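Putative isochorismatase (Bordetella bronchiseptica, PDB 3UAO) hydrolyses maleamate to maleate and ammonia, a step in the bacterial degradation of nicotinate (vitamin B3). Local coordinates at residues H90-Y95 and P120-V125. Numbering follows the deposited sequence.
Sequences HSRIVY and PASAIV
R92, near the end of strand 87-93, reaches across to S122 and I124 in the loop that leads toward strand 135-139. Its CB lies 4.1 Å from S122 O. CG then meets I124 CG1 at 3.8 Å, and CD stays beside the same methylene, the two side chains crossing at about a right angle. A bend at chi3 (54°) turns the guanidinium side-on to S122. NE donates to S122 O at 3.1 Å, nearly straight at 165°, the oxygen lying close to the guanidinium plane although the nitrogen sits above the carbonyl plane. NH2 gives a more bent bond to S122 OG, 3.0 Å away, while NH1 forms a salt bridge with E117. Arginine suits the place because its long aliphatic part packs on isoleucine before its planar head serves several acceptors. Serine offers a compact hydroxyl, which also bonds to K116 O. I124 extends the apolar side, its CD1 touching H90 CB at 3.4 Å. A water donates to S122 O at 2.9 Å. S122 O thus accepts from arginine and water together, and directional polar bonds at S122 and apolar packing of I124 on R92 and H90 jointly fasten this loop to the parallel sheet of the isochorismatase-like fold.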
ATOM      1  N   HIS A  90      -7.759 -15.112  -8.992  1.00 17.48           N
ATOM      2  CA  HIS A  90      -6.773 -16.158  -8.834  1.00 17.00           C
ATOM      3  C   HIS A  90      -5.407 -15.482  -8.674  1.00 15.89           C
ATOM      4  O   HIS A  90      -5.146 -14.445  -9.270  1.00 14.87           O
ATOM      5  CB  HIS A  90      -6.746 -17.041 -10.091  1.00 18.20           C
ATOM      6  CG  HIS A  90      -8.095 -17.520 -10.536  1.00 19.50           C
ATOM      7  ND1 HIS A  90      -8.516 -18.820 -10.361  1.00 23.60           N
ATOM      8  CD2 HIS A  90      -9.118 -16.871 -11.142  1.00 21.84           C
ATOM      9  CE1 HIS A  90      -9.740 -18.953 -10.856  1.00 25.84           C
ATOM     10  NE2 HIS A  90     -10.126 -17.784 -11.336  1.00 24.66           N
ATOM     11  N   SER A  91      -4.543 -16.075  -7.869  1.00 14.67           N
ATOM     12  CA  SER A  91      -3.230 -15.538  -7.642  1.00 14.07           C
ATOM     13  C   SER A  91      -2.218 -16.558  -8.168  1.00 14.43           C
ATOM     14  O   SER A  91      -2.465 -17.766  -8.216  1.00 14.44           O
ATOM     15  CB  SER A  91      -3.024 -15.249  -6.133  1.00 14.21           C
ATOM     16  OG  SER A  91      -2.333 -16.294  -5.474  1.00 12.60           O
ATOM     17  N   ARG A  92      -1.067 -16.047  -8.560  1.00 14.10           N
ATOM     18  CA  ARG A  92       0.048 -16.869  -9.036  1.00 13.52           C
ATOM     19  C   ARG A  92       1.292 -16.163  -8.565  1.00 12.82           C
ATOM     20  O   ARG A  92       1.307 -14.937  -8.591  1.00 11.49           O
ATOM     21  CB  ARG A  92       0.102 -16.895 -10.574  1.00 13.75           C
ATOM     22  CG  ARG A  92      -1.079 -17.550 -11.270  1.00 13.68           C
ATOM     23  CD  ARG A  92      -0.997 -17.376 -12.766  1.00 14.69           C
ATOM     24  NE  ARG A  92       0.295 -17.868 -13.247  1.00 16.61           N
ATOM     25  CZ  ARG A  92       0.940 -17.446 -14.333  1.00 14.39           C
ATOM     26  NH1 ARG A  92       0.438 -16.514 -15.126  1.00 14.84           N
ATOM     27  NH2 ARG A  92       2.112 -17.964 -14.606  1.00 14.70           N
ATOM     28  N   ILE A  93       2.306 -16.902  -8.095  1.00 12.98           N
ATOM     29  CA  ILE A  93       3.621 -16.321  -7.851  1.00 12.32           C
ATOM     30  C   ILE A  93       4.320 -16.289  -9.185  1.00 13.10           C
ATOM     31  O   ILE A  93       4.335 -17.298  -9.924  1.00 14.33           O
ATOM     32  CB  ILE A  93       4.417 -17.078  -6.785  1.00 13.24           C
ATOM     33  CG1 ILE A  93       3.740 -16.909  -5.420  1.00 13.59           C
ATOM     34  CG2 ILE A  93       5.854 -16.525  -6.620  1.00 13.29           C
ATOM     35  CD1 ILE A  93       4.354 -17.754  -4.275  1.00 12.46           C
ATOM     36  N   VAL A  94       4.798 -15.097  -9.557  1.00 12.97           N
ATOM     37  CA  VAL A  94       5.572 -14.894 -10.789  1.00 12.81           C
ATOM     38  C   VAL A  94       6.735 -13.927 -10.574  1.00 13.12           C
ATOM     39  O   VAL A  94       6.538 -12.764 -10.202  1.00 12.83           O
ATOM     40  CB  VAL A  94       4.711 -14.331 -11.907  1.00 13.15           C
ATOM     41  CG1 VAL A  94       5.607 -13.904 -13.116  1.00 13.64           C
ATOM     42  CG2 VAL A  94       3.625 -15.314 -12.336  1.00 12.65           C
ATOM     43  N   TYR A  95       7.948 -14.395 -10.827  1.00 14.44           N
ATOM     44  CA  TYR A  95       9.122 -13.514 -10.935  1.00 14.65           C
ATOM     45  C   TYR A  95       9.498 -13.302 -12.396  1.00 15.70           C
ATOM     46  O   TYR A  95       9.079 -14.076 -13.264  1.00 14.72           O
ATOM     47  CB  TYR A  95      10.310 -14.127 -10.217  1.00 14.84           C
ATOM     48  CG  TYR A  95      10.196 -14.137  -8.696  1.00 15.34           C
ATOM     49  CD1 TYR A  95      10.832 -13.166  -7.923  1.00 15.35           C
ATOM     50  CD2 TYR A  95       9.511 -15.126  -8.046  1.00 14.93           C
ATOM     51  CE1 TYR A  95      10.749 -13.170  -6.544  1.00 15.10           C
ATOM     52  CE2 TYR A  95       9.409 -15.135  -6.640  1.00 14.74           C
ATOM     53  CZ  TYR A  95      10.033 -14.153  -5.910  1.00 13.59           C
ATOM     54  OH  TYR A  95       9.957 -14.139  -4.544  1.00 13.21           O
ATOM     55  N   PRO A 120       5.783 -24.063 -16.462  1.00 35.13           N
ATOM     56  CA  PRO A 120       4.506 -24.709 -16.160  1.00 34.89           C
ATOM     57  C   PRO A 120       4.256 -24.786 -14.644  1.00 33.04           C
ATOM     58  O   PRO A 120       3.114 -24.710 -14.215  1.00 31.92           O
ATOM     59  CB  PRO A 120       4.636 -26.108 -16.802  1.00 36.64           C
ATOM     60  CG  PRO A 120       6.139 -26.332 -16.988  1.00 38.07           C
ATOM     61  CD  PRO A 120       6.689 -24.941 -17.236  1.00 36.44           C
ATOM     62  N   ALA A 121       5.325 -24.904 -13.852  1.00 31.96           N
ATOM     63  CA  ALA A 121       5.224 -24.875 -12.389  1.00 30.13           C
ATOM     64  C   ALA A 121       4.363 -23.697 -11.898  1.00 28.87           C
ATOM     65  O   ALA A 121       3.583 -23.820 -10.950  1.00 28.37           O
ATOM     66  CB  ALA A 121       6.610 -24.826 -11.776  1.00 29.45           C
ATOM     67  N   SER A 122       4.481 -22.559 -12.562  1.00 28.11           N
ATOM     68  CA  SER A 122       3.841 -21.342 -12.074  1.00 27.06           C
ATOM     69  C   SER A 122       2.396 -21.214 -12.536  1.00 26.93           C
ATOM     70  O   SER A 122       1.683 -20.366 -12.046  1.00 25.55           O
ATOM     71  CB  SER A 122       4.623 -20.130 -12.547  1.00 26.76           C
ATOM     72  OG  SER A 122       4.355 -19.847 -13.916  1.00 25.20           O
ATOM     73  N   ALA A 123       1.974 -22.054 -13.475  1.00 27.68           N
ATOM     74  CA  ALA A 123       0.641 -21.957 -14.049  1.00 28.07           C
ATOM     75  C   ALA A 123      -0.438 -22.470 -13.106  1.00 28.23           C
ATOM     76  O   ALA A 123      -0.227 -23.436 -12.362  1.00 28.00           O
ATOM     77  CB  ALA A 123       0.570 -22.737 -15.364  1.00 28.56           C
ATOM     78  N   ILE A 124      -1.618 -21.861 -13.202  1.00 28.64           N
ATOM     79  CA  ILE A 124      -2.814 -22.376 -12.515  1.00 28.76           C
ATOM     80  C   ILE A 124      -3.183 -23.799 -12.979  1.00 29.49           C
ATOM     81  O   ILE A 124      -3.078 -24.124 -14.149  1.00 29.91           O
ATOM     82  CB  ILE A 124      -4.005 -21.437 -12.694  1.00 28.14           C
ATOM     83  CG1 ILE A 124      -3.738 -20.138 -11.915  1.00 27.40           C
ATOM     84  CG2 ILE A 124      -5.285 -22.142 -12.231  1.00 27.79           C
ATOM     85  CD1 ILE A 124      -4.864 -19.088 -11.997  1.00 26.46           C
ATOM     86  N   VAL A 125      -3.586 -24.638 -12.033  1.00 30.62           N
ATOM     87  CA  VAL A 125      -3.786 -26.065 -12.295  1.00 31.85           C
ATOM     88  C   VAL A 125      -4.999 -26.214 -13.180  1.00 33.15           C
ATOM     89  O   VAL A 125      -5.990 -25.550 -12.948  1.00 32.85           O
ATOM     90  CB  VAL A 125      -3.982 -26.899 -10.997  1.00 31.74           C
ATOM     91  CG1 VAL A 125      -2.724 -26.833 -10.118  1.00 30.14           C
ATOM     92  CG2 VAL A 125      -5.221 -26.470 -10.240  1.00 30.36           C
TER
HETATM   93  O   HOH W   1       2.898 -19.320  -9.602  1.00 26.37           O